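Local coordinates for protein metal-dependent hydrolase (PDB 2F6K) that probably catalyses the decarboxylation of aminocarboxymuconate semialdehyde, as a manganese-binding member of the amidohydrolase family, at residues Asp5-Tyr10 against Asp239-Val244; Gln38-Phe43 against Ser52-Ser57; Met178-Thr183 against Ile202-Gly207. All coordinates share one frame; numbering follows the deposited sequence.

Contact 1. Residues Asp5-Tyr10 against Asp239-Val244; sequences DFHTHY and DVAGAV. With MN (manganese (II) ion), chain C.
H7 and D239 meet through one short hydrogen bond, in which ND1 of H7 donates to OD1 of D239 over 2.7 Å. The acceptor lies close to the imidazole plane, yet the ring nitrogen reaches the carboxylate from above, 38° out of its plane; the two flat groups are accordingly turned 67° against each other. CB of A241 sits over one ring face, toward the rim, 4.1 Å from ND1 of H7. With ND1 engaged, the other ring nitrogen serves the metal: NE2 of H7 binds manganese at 2.1 Å and NE2 of H9 at 2.3 Å. The pair is the HxH motif that closes the first strand of an amidohydrolase TIM barrel, and H154, D266 and two waters join it around the ion. CG of H7 stands anti to the backbone N (chi1 -172°), which carries the ring out between metal and carboxylate. With an alanine in place of D239, ND1 of H7 would probably be left without its acceptor and the metal-binding ring freer to turn. In the next shell, OD2 of D239 accepts from N of A241 at 3.0 Å, an Asx turn, and also from N of H205. A water donates to both O of F6 and OD1 of D239. Behind H7, its backbone N donates to OD1 of D5 over 3.1 Å in a second Asx turn, while S265 bonds OD2 of D5.

Contact 2. Residues Gln38-Phe43 against Ser52-Ser57; sequences QLTLNF and SILSLS
T40 faces S52 and L54 with its methyl group, and the direct meeting of helix and strand is a matter of van der Waals contact. CG2 of T40 lies 4.3 Å from CD2 of L54, methyl to methyl, and 4.4 Å from OG of S52. Both are loose approaches, in keeping with a small buried surface of 77 Å². The chain atoms stand well back, CA of T40 being 8.6 Å from CA of S52, and the side chains span that interval. CG2 of T40 is anti to the backbone N (OG1 chi1 -65°), an orientation that sends the methyl toward the strand. L91 on the neighbouring strand 91-95 touches S52 and L54, and also L41 of the helix, so it fills in beside the same layer.

The polar interactions run within each element or to third parties. OG1 of T40 is bonded by NE1 of W35. Inside the helix, N of N42 donates to O of Q38 at 2.8 Å, and N of F43 to O of L39 at 3.0 Å. The backbone of strand 49-55 is held by its flanking parallel strands, I53 pairing with D5 while S52 and L54 both pair with G92.

Helix 37-46 belongs to the crossover between strands 3-9 and 49-55, the beta-alpha-beta unit of a TIM barrel. With OG1 taking the indole N-H of W35, the methyl is the branch left facing the strand; the direct contact is therefore nondirectional, and it is only a light part of the packing of helix on barrel.

Contact 3. Residues Met178-Thr183 against Ile202-Gly207; sequences MDTTMT and IIPHAG
T180 projects from helix 171-189 onto I203 and P204, joining the helix to the end of strand 200-203 in a beta-alpha-beta crossover of the TIM barrel. Along the helix, M178 packs on M182 of the second subunit, and the D179 carboxylate bonds T125, N126 and Y131. At T180 the two branches divide the work. CG2, anti to the backbone N (OG1 chi1 -70°), rests 3.6 Å from CG2 of I203, the two side chains running at a slant to each other. OG1 of T180 passes 4.2 Å from CG of P204 and shares a water with the loop beyond: the water lies 2.8 Å from OG1 of T180 and 2.7 Å from ND1 of H205, in the imidazole plane, and donates weakly to O of P204. That water links the helix to a histidine whose ring also meets H7, a manganese ligand. CB of T181 is directed away from 202-207, and its side chain packs on L210 and V213. At T183 the side chain folds back on its own helix, its OG1 donating to O of D179 at 2.8 Å from above the carbonyl plane, while N of T183 reaches the same oxygen from the other face.

In the fold
All three contacts are buried and share one parallel barrel, but contact 2 sits farther out. The centres of contacts 1 and 3 lie about 8 Å from the centre of the chain, that of contact 2 about 14 Å, where its helix carries the exposed Q38. Contacts 2 and 3 each use a threonine methyl, yet the hydroxyl turns to W35 in contact 2 and shares a water with H205 in contact 3. Contact 1 joins the ends of strands 3-9 and 237-239 beside the metal, chiefly through a polar bond. It is tied to contact 2 by H9 and S55, and to contact 3 by the backbones of D239 and A206. Only contact 2 has no other chain against its segments.

Contact 1. Residues Asp5-Tyr10 against Asp239-Val244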
ATOM      1  N   ASP A   5     -14.330 -26.522  22.822  1.00 35.01           N
ATOM      2  CA  ASP A   5     -13.568 -25.362  22.349  1.00 33.58           C
ATOM      3  C   ASP A   5     -13.439 -25.323  20.824  1.00 31.62           C
ATOM      4  O   ASP A   5     -12.769 -26.169  20.242  1.00 30.05           O
ATOM      5  CB  ASP A   5     -12.170 -25.408  22.972  1.00 37.66           C
ATOM      6  CG  ASP A   5     -11.470 -24.067  22.944  1.00 41.45           C
ATOM      7  OD1 ASP A   5     -11.822 -23.219  22.085  1.00 38.18           O
ATOM      8  OD2 ASP A   5     -10.560 -23.877  23.786  1.00 38.46           O
ATOM      9  N   PHE A   6     -14.051 -24.341  20.171  1.00 29.04           N
ATOM     10  CA  PHE A   6     -13.967 -24.281  18.714  1.00 29.54           C
ATOM     11  C   PHE A   6     -12.939 -23.304  18.155  1.00 30.38           C
ATOM     12  O   PHE A   6     -12.889 -23.065  16.944  1.00 30.93           O
ATOM     13  CB  PHE A   6     -15.333 -23.960  18.112  1.00 30.20           C
ATOM     14  CG  PHE A   6     -15.862 -25.038  17.217  1.00 32.02           C
ATOM     15  CD1 PHE A   6     -16.930 -25.835  17.622  1.00 34.73           C
ATOM     16  CD2 PHE A   6     -15.281 -25.275  15.975  1.00 33.02           C
ATOM     17  CE1 PHE A   6     -17.415 -26.854  16.800  1.00 33.21           C
ATOM     18  CE2 PHE A   6     -15.757 -26.295  15.143  1.00 34.88           C
ATOM     19  CZ  PHE A   6     -16.827 -27.085  15.558  1.00 34.79           C
ATOM     20  N   HIS A   7     -12.128 -22.728  19.034  1.00 30.51           N
ATOM     21  CA  HIS A   7     -11.092 -21.789  18.616  1.00 28.91           C
ATOM     22  C   HIS A   7      -9.919 -21.965  19.560  1.00 29.97           C
ATOM     23  O   HIS A   7      -9.794 -21.268  20.561  1.00 32.26           O
ATOM     24  CB  HIS A   7     -11.611 -20.348  18.660  1.00 29.02           C
ATOM     25  CG  HIS A   7     -10.669 -19.340  18.067  1.00 30.59           C
ATOM     26  ND1 HIS A   7     -11.107 -18.248  17.350  1.00 28.97           N
ATOM     27  CD2 HIS A   7      -9.318 -19.237  18.117  1.00 29.87           C
ATOM     28  CE1 HIS A   7     -10.070 -17.516  16.984  1.00 28.28           C
ATOM     29  NE2 HIS A   7      -8.972 -18.094  17.438  1.00 32.27           N
ATOM     30  N   THR A   8      -9.068 -22.926  19.233  1.00 29.19           N
ATOM     31  CA  THR A   8      -7.898 -23.231  20.035  1.00 29.14           C
ATOM     32  C   THR A   8      -6.824 -23.660  19.027  1.00 29.40           C
ATOM     33  O   THR A   8      -7.147 -24.252  17.991  1.00 30.86           O
ATOM     34  CB  THR A   8      -8.248 -24.332  21.075  1.00 28.59           C
ATOM     35  OG1 THR A   8      -7.059 -24.756  21.743  1.00 27.97           O
ATOM     36  CG2 THR A   8      -8.938 -25.516  20.405  1.00 27.71           C
ATOM     37  N   HIS A   9      -5.558 -23.360  19.310  1.00 28.69           N
ATOM     38  CA  HIS A   9      -4.506 -23.664  18.338  1.00 29.70           C
ATOM     39  C   HIS A   9      -3.344 -24.584  18.725  1.00 31.04           C
ATOM     40  O   HIS A   9      -3.102 -24.872  19.902  1.00 29.75           O
ATOM     41  CB  HIS A   9      -3.906 -22.354  17.823  1.00 27.77           C
ATOM     42  CG  HIS A   9      -4.913 -21.368  17.318  1.00 26.65           C
ATOM     43  ND1 HIS A   9      -5.717 -21.612  16.226  1.00 28.49           N
ATOM     44  CD2 HIS A   9      -5.227 -20.119  17.742  1.00 28.71           C
ATOM     45  CE1 HIS A   9      -6.481 -20.558  15.999  1.00 29.55           C
ATOM     46  NE2 HIS A   9      -6.204 -19.636  16.904  1.00 27.06           N
ATOM     47  N   TYR A  10      -2.618 -25.023  17.697  1.00 29.83           N
ATOM     48  CA  TYR A  10      -1.446 -25.875  17.866  1.00 29.89           C
ATOM     49  C   TYR A  10      -0.369 -25.359  16.914  1.00 30.31           C
ATOM     50  O   TYR A  10      -0.681 -24.682  15.937  1.00 28.62           O
ATOM     51  CB  TYR A  10      -1.778 -27.343  17.553  1.00 31.41           C
ATOM     52  CG  TYR A  10      -2.170 -27.637  16.116  1.00 30.85           C
ATOM     53  CD1 TYR A  10      -1.389 -28.471  15.317  1.00 32.69           C
ATOM     54  CD2 TYR A  10      -3.326 -27.096  15.562  1.00 34.60           C
ATOM     55  CE1 TYR A  10      -1.750 -28.762  13.999  1.00 30.30           C
ATOM     56  CE2 TYR A  10      -3.693 -27.382  14.244  1.00 34.12           C
ATOM     57  CZ  TYR A  10      -2.901 -28.215  13.473  1.00 31.67           C
ATOM     58  OH  TYR A  10      -3.268 -28.502  12.179  1.00 35.32           O
ATOM     59  N   ASP A 239     -17.784 -17.880  16.824  1.00 27.70           N
ATOM     60  CA  ASP A 239     -17.172 -18.396  18.038  1.00 27.91           C
ATOM     61  C   ASP A 239     -17.128 -17.139  18.911  1.00 29.54           C
ATOM     62  O   ASP A 239     -17.391 -16.045  18.411  1.00 29.49           O
ATOM     63  CB  ASP A 239     -15.787 -19.003  17.761  1.00 29.86           C
ATOM     64  CG  ASP A 239     -14.684 -17.975  17.600  1.00 33.58           C
ATOM     65  OD1 ASP A 239     -13.739 -18.274  16.837  1.00 29.77           O
ATOM     66  OD2 ASP A 239     -14.725 -16.901  18.235  1.00 35.31           O
ATOM     67  N   VAL A 240     -16.841 -17.261  20.199  1.00 29.93           N
ATOM     68  CA  VAL A 240     -16.824 -16.068  21.042  1.00 29.65           C
ATOM     69  C   VAL A 240     -15.524 -15.860  21.802  1.00 30.56           C
ATOM     70  O   VAL A 240     -15.531 -15.529  22.992  1.00 31.55           O
ATOM     71  CB  VAL A 240     -17.997 -16.072  22.064  1.00 30.83           C
ATOM     72  CG1 VAL A 240     -19.323 -16.080  21.332  1.00 31.57           C
ATOM     73  CG2 VAL A 240     -17.887 -17.272  22.993  1.00 26.30           C
ATOM     74  N   ALA A 241     -14.403 -16.062  21.119  1.00 29.17           N
ATOM     75  CA  ALA A 241     -13.106 -15.852  21.742  1.00 28.40           C
ATOM     76  C   ALA A 241     -12.873 -14.336  21.841  1.00 28.74           C
ATOM     77  O   ALA A 241     -13.450 -13.563  21.073  1.00 31.41           O
ATOM     78  CB  ALA A 241     -12.012 -16.506  20.899  1.00 25.49           C
ATOM     79  N   GLY A 242     -12.045 -13.909  22.790  1.00 29.84           N
ATOM     80  CA  GLY A 242     -11.760 -12.489  22.930  1.00 28.52           C
ATOM     81  C   GLY A 242     -12.585 -11.761  23.973  1.00 29.69           C
ATOM     82  O   GLY A 242     -13.329 -12.378  24.739  1.00 30.31           O
ATOM     83  N   ALA A 243     -12.456 -10.436  23.988  1.00 29.25           N
ATOM     84  CA  ALA A 243     -13.170  -9.585  24.940  1.00 29.69           C
ATOM     85  C   ALA A 243     -14.606  -9.324  24.487  1.00 28.80           C
ATOM     86  O   ALA A 243     -14.999  -8.183  24.234  1.00 29.66           O
ATOM     87  CB  ALA A 243     -12.423  -8.267  25.100  1.00 28.07           C
ATOM     88  N   VAL A 244     -15.388 -10.391  24.413  1.00 29.35           N
ATOM     89  CA  VAL A 244     -16.771 -10.310  23.967  1.00 28.23           C
ATOM     90  C   VAL A 244     -17.741  -9.654  24.941  1.00 28.20           C
ATOM     91  O   VAL A 244     -18.841  -9.263  24.546  1.00 27.38           O
ATOM     92  CB  VAL A 244     -17.305 -11.705  23.640  1.00 28.80           C
ATOM     93  CG1 VAL A 244     -16.381 -12.387  22.637  1.00 27.29           C
ATOM     94  CG2 VAL A 244     -17.428 -12.518  24.919  1.00 27.68           C
TER
HETATM   95 MN    MN C 402      -6.978 -17.498  16.973  1.00 26.54          MN
HETATM   96  O   HOH W   1     -13.191 -20.796  15.232  1.00 45.59           O
HETATM   97  O   HOH W   2      -7.244 -15.446  17.238  1.00 19.83           O
HETATM   98  O   HOH W   3      -4.718 -17.048  17.033  1.00 34.63           O

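Contact 2. Residues Gln38-Phe43 against Ser52-Ser57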
ATOM      1  N   GLN A  38       0.419 -31.443  25.382  1.00 31.76           N
ATOM      2  CA  GLN A  38       0.140 -31.450  26.819  1.00 34.55           C
ATOM      3  C   GLN A  38      -0.347 -30.118  27.414  1.00 35.32           C
ATOM      4  O   GLN A  38      -1.101 -30.102  28.402  1.00 37.82           O
ATOM      5  CB  GLN A  38       1.366 -31.896  27.602  1.00 36.21           C
ATOM      6  CG  GLN A  38       1.751 -33.331  27.381  1.00 39.53           C
ATOM      7  CD  GLN A  38       0.605 -34.320  27.592  1.00 41.05           C
ATOM      8  OE1 GLN A  38      -0.175 -34.229  28.545  1.00 37.97           O
ATOM      9  NE2 GLN A  38       0.521 -35.290  26.701  1.00 41.53           N
ATOM     10  N   LEU A  39       0.097 -29.003  26.837  1.00 34.73           N
ATOM     11  CA  LEU A  39      -0.322 -27.699  27.335  1.00 31.06           C
ATOM     12  C   LEU A  39      -1.816 -27.550  27.086  1.00 31.30           C
ATOM     13  O   LEU A  39      -2.559 -27.155  27.976  1.00 33.60           O
ATOM     14  CB  LEU A  39       0.421 -26.565  26.631  1.00 30.46           C
ATOM     15  CG  LEU A  39       0.181 -25.179  27.226  1.00 29.66           C
ATOM     16  CD1 LEU A  39       0.796 -25.088  28.622  1.00 26.69           C
ATOM     17  CD2 LEU A  39       0.780 -24.161  26.282  1.00 23.29           C
ATOM     18  N   THR A  40      -2.269 -27.872  25.880  1.00 28.51           N
ATOM     19  CA  THR A  40      -3.690 -27.769  25.565  1.00 27.51           C
ATOM     20  C   THR A  40      -4.510 -28.716  26.455  1.00 29.71           C
ATOM     21  O   THR A  40      -5.526 -28.338  27.051  1.00 22.14           O
ATOM     22  CB  THR A  40      -3.954 -28.150  24.091  1.00 28.70           C
ATOM     23  OG1 THR A  40      -3.329 -27.193  23.228  1.00 28.94           O
ATOM     24  CG2 THR A  40      -5.459 -28.211  23.806  1.00 25.15           C
ATOM     25  N   LEU A  41      -4.063 -29.964  26.522  1.00 30.25           N
ATOM     26  CA  LEU A  41      -4.744 -30.965  27.323  1.00 33.22           C
ATOM     27  C   LEU A  41      -4.845 -30.588  28.809  1.00 35.59           C
ATOM     28  O   LEU A  41      -5.899 -30.758  29.430  1.00 36.79           O
ATOM     29  CB  LEU A  41      -4.042 -32.319  27.157  1.00 31.77           C
ATOM     30  CG  LEU A  41      -4.217 -32.985  25.787  1.00 31.90           C
ATOM     31  CD1 LEU A  41      -3.214 -34.132  25.627  1.00 29.07           C
ATOM     32  CD2 LEU A  41      -5.660 -33.480  25.641  1.00 28.99           C
ATOM     33  N   ASN A  42      -3.759 -30.087  29.387  1.00 36.95           N
ATOM     34  CA  ASN A  42      -3.783 -29.686  30.790  1.00 37.13           C
ATOM     35  C   ASN A  42      -4.704 -28.462  30.953  1.00 37.78           C
ATOM     36  O   ASN A  42      -5.391 -28.315  31.973  1.00 38.03           O
ATOM     37  CB  ASN A  42      -2.368 -29.361  31.268  1.00 41.50           C
ATOM     38  CG  ASN A  42      -2.285 -29.204  32.768  1.00 42.58           C
ATOM     39  OD1 ASN A  42      -2.400 -30.181  33.495  1.00 48.05           O
ATOM     40  ND2 ASN A  42      -2.091 -27.973  33.241  1.00 37.83           N
ATOM     41  N   PHE A  43      -4.724 -27.579  29.954  1.00 35.13           N
ATOM     42  CA  PHE A  43      -5.605 -26.414  30.025  1.00 34.07           C
ATOM     43  C   PHE A  43      -7.058 -26.894  30.026  1.00 34.77           C
ATOM     44  O   PHE A  43      -7.919 -26.331  30.714  1.00 35.14           O
ATOM     45  CB  PHE A  43      -5.403 -25.486  28.828  1.00 32.92           C
ATOM     46  CG  PHE A  43      -6.334 -24.297  28.818  1.00 31.90           C
ATOM     47  CD1 PHE A  43      -6.087 -23.191  29.633  1.00 34.00           C
ATOM     48  CD2 PHE A  43      -7.451 -24.274  27.982  1.00 32.13           C
ATOM     49  CE1 PHE A  43      -6.940 -22.073  29.611  1.00 33.68           C
ATOM     50  CE2 PHE A  43      -8.310 -23.164  27.950  1.00 31.60           C
ATOM     51  CZ  PHE A  43      -8.051 -22.062  28.766  1.00 33.47           C
ATOM     52  N   SER A  52     -11.682 -30.199  22.240  1.00 26.67           N
ATOM     53  CA  SER A  52     -11.137 -29.039  21.536  1.00 29.44           C
ATOM     54  C   SER A  52     -10.971 -29.320  20.041  1.00 30.33           C
ATOM     55  O   SER A  52     -10.429 -30.365  19.657  1.00 30.94           O
ATOM     56  CB  SER A  52      -9.756 -28.660  22.100  1.00 31.60           C
ATOM     57  OG  SER A  52      -9.804 -28.264  23.460  1.00 35.53           O
ATOM     58  N   ILE A  53     -11.431 -28.403  19.195  1.00 28.05           N
ATOM     59  CA  ILE A  53     -11.250 -28.585  17.763  1.00 27.99           C
ATOM     60  C   ILE A  53     -10.046 -27.741  17.365  1.00 28.47           C
ATOM     61  O   ILE A  53     -10.171 -26.541  17.148  1.00 30.65           O
ATOM     62  CB  ILE A  53     -12.468 -28.132  16.936  1.00 28.96           C
ATOM     63  CG1 ILE A  53     -13.669 -29.033  17.229  1.00 28.30           C
ATOM     64  CG2 ILE A  53     -12.132 -28.209  15.440  1.00 26.69           C
ATOM     65  CD1 ILE A  53     -14.267 -28.846  18.590  1.00 29.88           C
ATOM     66  N   LEU A  54      -8.883 -28.374  17.271  1.00 29.95           N
ATOM     67  CA  LEU A  54      -7.654 -27.674  16.927  1.00 32.06           C
ATOM     68  C   LEU A  54      -7.593 -27.122  15.503  1.00 34.29           C
ATOM     69  O   LEU A  54      -8.162 -27.690  14.565  1.00 34.08           O
ATOM     70  CB  LEU A  54      -6.462 -28.600  17.166  1.00 31.80           C
ATOM     71  CG  LEU A  54      -6.268 -29.061  18.613  1.00 32.25           C
ATOM     72  CD1 LEU A  54      -5.273 -30.197  18.646  1.00 32.16           C
ATOM     73  CD2 LEU A  54      -5.790 -27.897  19.488  1.00 32.90           C
ATOM     74  N   SER A  55      -6.899 -25.997  15.353  1.00 33.66           N
ATOM     75  CA  SER A  55      -6.725 -25.363  14.056  1.00 33.77           C
ATOM     76  C   SER A  55      -5.422 -24.577  14.051  1.00 34.43           C
ATOM     77  O   SER A  55      -4.935 -24.149  15.101  1.00 33.91           O
ATOM     78  CB  SER A  55      -7.883 -24.411  13.750  1.00 37.35           C
ATOM     79  OG  SER A  55      -7.783 -23.233  14.524  1.00 36.43           O
ATOM     80  N   LEU A  56      -4.858 -24.392  12.865  1.00 33.13           N
ATOM     81  CA  LEU A  56      -3.616 -23.645  12.719  1.00 31.77           C
ATOM     82  C   LEU A  56      -3.986 -22.164  12.704  1.00 32.04           C
ATOM     83  O   LEU A  56      -4.905 -21.752  11.990  1.00 30.78           O
ATOM     84  CB  LEU A  56      -2.925 -24.042  11.412  1.00 30.56           C
ATOM     85  CG  LEU A  56      -1.487 -23.589  11.169  1.00 32.55           C
ATOM     86  CD1 LEU A  56      -0.554 -24.271  12.163  1.00 33.07           C
ATOM     87  CD2 LEU A  56      -1.083 -23.937   9.752  1.00 30.76           C
ATOM     88  N   SER A  57      -3.285 -21.371  13.509  1.00 33.58           N
ATOM     89  CA  SER A  57      -3.539 -19.930  13.598  1.00 35.71           C
ATOM     90  C   SER A  57      -2.810 -19.168  12.488  1.00 36.45           C
ATOM     91  O   SER A  57      -2.211 -19.771  11.598  1.00 38.59           O
ATOM     92  CB  SER A  57      -3.075 -19.410  14.965  1.00 37.95           C
ATOM     93  OG  SER A  57      -3.330 -18.021  15.113  1.00 39.60           O
TER

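Contact 3. Residues Met178-Thr183 against Ile202-Gly207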
HETATM    1  N   MSE A 178     -10.408  -5.765  11.541  1.00 34.95           N
HETATM    2  CA  MSE A 178     -10.640  -5.102  10.274  1.00 34.89           C
HETATM    3  C   MSE A 178     -10.640  -6.143   9.160  1.00 34.50           C
HETATM    4  O   MSE A 178     -11.471  -6.085   8.245  1.00 35.82           O
HETATM    5  CB  MSE A 178      -9.570  -4.041  10.024  1.00 35.48           C
HETATM    6  CG  MSE A 178      -9.574  -2.918  11.063  1.00 45.50           C
HETATM    7 SE   MSE A 178      -8.444  -1.390  10.597  1.00 57.85          SE
HETATM    8  CE  MSE A 178      -6.710  -2.261  10.650  1.00 43.81           C
ATOM      9  N   ASP A 179      -9.744  -7.122   9.253  1.00 32.00           N
ATOM     10  CA  ASP A 179      -9.672  -8.134   8.210  1.00 31.77           C
ATOM     11  C   ASP A 179     -10.868  -9.070   8.166  1.00 30.95           C
ATOM     12  O   ASP A 179     -11.369  -9.385   7.085  1.00 31.78           O
ATOM     13  CB  ASP A 179      -8.389  -8.947   8.326  1.00 30.23           C
ATOM     14  CG  ASP A 179      -7.779  -9.237   6.968  1.00 30.75           C
ATOM     15  OD1 ASP A 179      -7.413  -8.275   6.260  1.00 31.42           O
ATOM     16  OD2 ASP A 179      -7.678 -10.421   6.597  1.00 30.12           O
ATOM     17  N   THR A 180     -11.330  -9.511   9.330  1.00 28.91           N
ATOM     18  CA  THR A 180     -12.480 -10.396   9.381  1.00 25.58           C
ATOM     19  C   THR A 180     -13.673  -9.658   8.804  1.00 28.10           C
ATOM     20  O   THR A 180     -14.455 -10.221   8.034  1.00 25.71           O
ATOM     21  CB  THR A 180     -12.800 -10.828  10.822  1.00 22.03           C
ATOM     22  OG1 THR A 180     -11.780 -11.722  11.285  1.00 18.40           O
ATOM     23  CG2 THR A 180     -14.154 -11.537  10.885  1.00 15.65           C
ATOM     24  N   THR A 181     -13.782  -8.382   9.158  1.00 27.58           N
ATOM     25  CA  THR A 181     -14.885  -7.564   8.699  1.00 27.93           C
ATOM     26  C   THR A 181     -14.850  -7.371   7.188  1.00 31.57           C
ATOM     27  O   THR A 181     -15.878  -7.494   6.509  1.00 30.17           O
ATOM     28  CB  THR A 181     -14.873  -6.185   9.376  1.00 27.44           C
ATOM     29  OG1 THR A 181     -14.762  -6.342  10.799  1.00 25.56           O
ATOM     30  CG2 THR A 181     -16.172  -5.443   9.065  1.00 24.55           C
HETATM   31  N   MSE A 182     -13.672  -7.065   6.659  1.00 33.22           N
HETATM   32  CA  MSE A 182     -13.553  -6.861   5.224  1.00 34.14           C
HETATM   33  C   MSE A 182     -13.860  -8.164   4.489  1.00 33.36           C
HETATM   34  O   MSE A 182     -14.533  -8.153   3.457  1.00 33.23           O
HETATM   35  CB  MSE A 182     -12.150  -6.363   4.861  1.00 34.78           C
HETATM   36  CG  MSE A 182     -11.801  -4.994   5.442  1.00 37.07           C
HETATM   37 SE   MSE A 182     -10.161  -4.229   4.684  1.00 46.16          SE
HETATM   38  CE  MSE A 182      -8.845  -5.186   5.730  1.00 37.75           C
ATOM     39  N   THR A 183     -13.393  -9.282   5.043  1.00 28.46           N
ATOM     40  CA  THR A 183     -13.618 -10.577   4.424  1.00 29.72           C
ATOM     41  C   THR A 183     -15.093 -10.980   4.374  1.00 31.15           C
ATOM     42  O   THR A 183     -15.553 -11.507   3.362  1.00 33.75           O
ATOM     43  CB  THR A 183     -12.815 -11.681   5.132  1.00 30.92           C
ATOM     44  OG1 THR A 183     -11.420 -11.362   5.075  1.00 34.16           O
ATOM     45  CG2 THR A 183     -13.040 -13.031   4.447  1.00 30.86           C
ATOM     46  N   ILE A 202     -17.925 -20.426  10.214  1.00 27.78           N
ATOM     47  CA  ILE A 202     -17.736 -19.920  11.569  1.00 26.57           C
ATOM     48  C   ILE A 202     -16.907 -18.628  11.473  1.00 27.97           C
ATOM     49  O   ILE A 202     -15.762 -18.656  11.007  1.00 29.15           O
ATOM     50  CB  ILE A 202     -16.943 -20.919  12.444  1.00 26.76           C
ATOM     51  CG1 ILE A 202     -17.699 -22.248  12.556  1.00 27.27           C
ATOM     52  CG2 ILE A 202     -16.691 -20.316  13.824  1.00 24.08           C
ATOM     53  CD1 ILE A 202     -16.921 -23.332  13.316  1.00 18.15           C
ATOM     54  N   ILE A 203     -17.484 -17.504  11.886  1.00 27.02           N
ATOM     55  CA  ILE A 203     -16.762 -16.232  11.874  1.00 25.67           C
ATOM     56  C   ILE A 203     -16.267 -16.009  13.314  1.00 26.98           C
ATOM     57  O   ILE A 203     -17.057 -15.920  14.252  1.00 27.18           O
ATOM     58  CB  ILE A 203     -17.682 -15.092  11.400  1.00 24.34           C
ATOM     59  CG1 ILE A 203     -18.085 -15.350   9.941  1.00 26.26           C
ATOM     60  CG2 ILE A 203     -16.971 -13.758  11.514  1.00 25.00           C
ATOM     61  CD1 ILE A 203     -19.063 -14.356   9.380  1.00 26.36           C
ATOM     62  N   PRO A 204     -14.943 -15.924  13.499  1.00 26.76           N
ATOM     63  CA  PRO A 204     -14.306 -15.735  14.807  1.00 28.07           C
ATOM     64  C   PRO A 204     -14.505 -14.409  15.527  1.00 30.37           C
ATOM     65  O   PRO A 204     -14.925 -13.410  14.929  1.00 31.05           O
ATOM     66  CB  PRO A 204     -12.835 -15.981  14.496  1.00 28.96           C
ATOM     67  CG  PRO A 204     -12.701 -15.344  13.150  1.00 27.59           C
ATOM     68  CD  PRO A 204     -13.939 -15.840  12.420  1.00 29.16           C
ATOM     69  N   HIS A 205     -14.194 -14.431  16.824  1.00 29.48           N
ATOM     70  CA  HIS A 205     -14.257 -13.258  17.692  1.00 27.32           C
ATOM     71  C   HIS A 205     -15.587 -12.508  17.684  1.00 28.53           C
ATOM     72  O   HIS A 205     -15.625 -11.280  17.550  1.00 25.70           O
ATOM     73  CB  HIS A 205     -13.115 -12.302  17.332  1.00 27.46           C
ATOM     74  CG  HIS A 205     -11.768 -12.957  17.310  1.00 29.51           C
ATOM     75  ND1 HIS A 205     -10.969 -12.981  16.186  1.00 31.04           N
ATOM     76  CD2 HIS A 205     -11.085 -13.625  18.269  1.00 29.13           C
ATOM     77  CE1 HIS A 205      -9.853 -13.637  16.453  1.00 28.19           C
ATOM     78  NE2 HIS A 205      -9.898 -14.039  17.710  1.00 30.25           N
ATOM     79  N   ALA A 206     -16.678 -13.252  17.825  1.00 28.73           N
ATOM     80  CA  ALA A 206     -18.007 -12.654  17.864  1.00 27.88           C
ATOM     81  C   ALA A 206     -18.344 -11.743  16.681  1.00 27.76           C
ATOM     82  O   ALA A 206     -19.075 -10.760  16.833  1.00 29.63           O
ATOM     83  CB  ALA A 206     -18.180 -11.897  19.169  1.00 23.33           C
ATOM     84  N   GLY A 207     -17.807 -12.063  15.508  1.00 26.98           N
ATOM     85  CA  GLY A 207     -18.109 -11.278  14.319  1.00 26.09           C
ATOM     86  C   GLY A 207     -17.337  -9.993  14.122  1.00 25.66           C
ATOM     87  O   GLY A 207     -17.705  -9.173  13.274  1.00 21.87           O
TER
HETATM   88  O   HOH W   4     -12.256 -12.029  14.012  1.00 43.95           O